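Local coordinates for uncharacterized protein AF_0924 (Archaeoglobus fulgidus, PDB 3DT5) that is of unknown function and is probably anchored in the cell membrane, with its largely helical C-terminal domain forming the crystallised fragment, at residues N60-L63 against R64-P67. Residues are numbered along the deposited sequence; the frame is centred on the assembly and turned at random.
Sequences NNLL and RVLP
Leu62 and Leu66 both hold CG anti to the backbone N (chi1 180° and -179°). In this setting Leu62 carries its CD1 methyl toward CB of Leu66, one turn further along the short helix 60-65, and the two side chains cross at a slant. They meet where the chain passes from that helix into a more open loop at Leu66 and Pro67. CD1 of Leu62 lies 4.2 Å from CB of Leu66, and the same methyl is 4.3 Å from CG2 of Val65. Both leucines are buried and rest on Phe26 of helix 16-35. Leu62 also packs on Leu101 of helix 88-116, so this turn lies against two longer helices of the domain.

The turn mixes i to i+4 and i to i+3 backbone bonds. Arg64 N bonds Asn60 O in the alpha-helical pattern, at 3.2 Å, with a weak second bond to Asn61 O. Leu62 O accepts two bonds. Val65 N sits above the carbonyl plane of Leu62, 2.9 Å from Leu62 O, an i to i+3 bond. Leu66 N, 2.8 Å from Leu62 O, makes an i to i+4 bond. It lies nearly in line with the carbonyl (C=O...N 170°), but its N-H is bent away from the oxygen. Beyond the turn, Arg55 hydrogen-bonds the carbonyl oxygens of Leu66 and Pro67. Water 1 lies between Leu63 O (3.1 Å) and Leu66 O (2.7 Å), close enough to hydrogen-bond either.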
loop_
_atom_site.group_PDB
_atom_site.type_symbol
_atom_site.label_atom_id
_atom_site.label_comp_id
_atom_site.label_asym_id
_atom_site.label_seq_id
_atom_site.Cartn_x
_atom_site.Cartn_y
_atom_site.Cartn_z
ATOM N N ASN A 60 12.552 2.611 -5.549
ATOM C CA ASN A 60 13.438 3.326 -4.614
ATOM C C ASN A 60 12.766 4.574 -4.050
ATOM O O ASN A 60 13.017 4.900 -2.899
ATOM C CB ASN A 60 14.780 3.705 -5.302
ATOM C CG ASN A 60 15.699 2.486 -5.520
ATOM O OD1 ASN A 60 15.228 1.328 -5.426
ATOM N ND2 ASN A 60 17.020 2.732 -5.766
ATOM N N ASN A 61 11.875 5.234 -4.835
ATOM C CA ASN A 61 11.209 6.467 -4.369
ATOM C C ASN A 61 10.341 6.127 -3.133
ATOM O O ASN A 61 10.387 6.808 -2.099
ATOM C CB ASN A 61 10.242 7.078 -5.404
ATOM C CG ASN A 61 10.915 7.575 -6.631
ATOM O OD1 ASN A 61 12.124 7.608 -6.718
ATOM N ND2 ASN A 61 10.088 7.972 -7.636
ATOM N N LEU A 62 9.536 5.084 -3.260
ATOM C CA LEU A 62 8.702 4.629 -2.147
ATOM C C LEU A 62 9.511 4.153 -0.930
ATOM O O LEU A 62 9.162 4.492 0.202
ATOM C CB LEU A 62 7.743 3.487 -2.628
ATOM C CG LEU A 62 6.830 2.948 -1.513
ATOM C CD1 LEU A 62 5.933 4.059 -0.861
ATOM C CD2 LEU A 62 5.971 1.819 -2.064
ATOM N N LEU A 63 10.601 3.411 -1.153
ATOM C CA LEU A 63 11.426 2.948 -0.035
ATOM C C LEU A 63 11.942 4.126 0.775
ATOM O O LEU A 63 12.134 3.996 1.978
ATOM C CB LEU A 63 12.594 2.079 -0.536
ATOM C CG LEU A 63 12.093 0.773 -1.154
ATOM C CD1 LEU A 63 13.303 0.010 -1.665
ATOM C CD2 LEU A 63 11.422 -0.078 -0.036
ATOM N N ARG A 64 12.205 5.272 0.140
ATOM C CA ARG A 64 12.623 6.460 0.909
ATOM C C ARG A 64 11.655 6.869 2.019
ATOM O O ARG A 64 12.074 7.428 3.036
ATOM C CB ARG A 64 12.884 7.641 -0.028
ATOM C CG ARG A 64 14.281 7.411 -0.635
ATOM C CD ARG A 64 14.636 8.241 -1.755
ATOM N NE ARG A 64 16.091 8.225 -1.771
ATOM C CZ ARG A 64 16.850 8.536 -2.814
ATOM N NH1 ARG A 64 16.298 8.872 -3.976
ATOM N NH2 ARG A 64 18.178 8.512 -2.683
ATOM N N VAL A 65 10.362 6.666 1.780
ATOM C CA VAL A 65 9.338 7.213 2.682
ATOM C C VAL A 65 8.510 6.139 3.356
ATOM O O VAL A 65 7.769 6.436 4.287
ATOM C CB VAL A 65 8.367 8.257 1.961
ATOM C CG1 VAL A 65 9.170 9.480 1.434
ATOM C CG2 VAL A 65 7.618 7.595 0.815
ATOM N N LEU A 66 8.619 4.885 2.915
ATOM C CA LEU A 66 7.730 3.847 3.449
ATOM C C LEU A 66 8.166 3.498 4.885
ATOM O O LEU A 66 9.347 3.141 5.082
ATOM C CB LEU A 66 7.801 2.581 2.567
ATOM C CG LEU A 66 6.917 1.379 2.956
ATOM C CD1 LEU A 66 5.401 1.732 2.755
ATOM C CD2 LEU A 66 7.344 0.150 2.100
ATOM N N PRO A 67 7.263 3.629 5.895
ATOM C CA PRO A 67 7.651 3.291 7.264
ATOM C C PRO A 67 8.064 1.806 7.397
ATOM O O PRO A 67 7.652 0.952 6.591
ATOM C CB PRO A 67 6.341 3.520 8.078
ATOM C CG PRO A 67 5.565 4.570 7.236
ATOM C CD PRO A 67 5.861 4.091 5.826
HETATM O O HOH W 1 11.480 4.737 4.922
#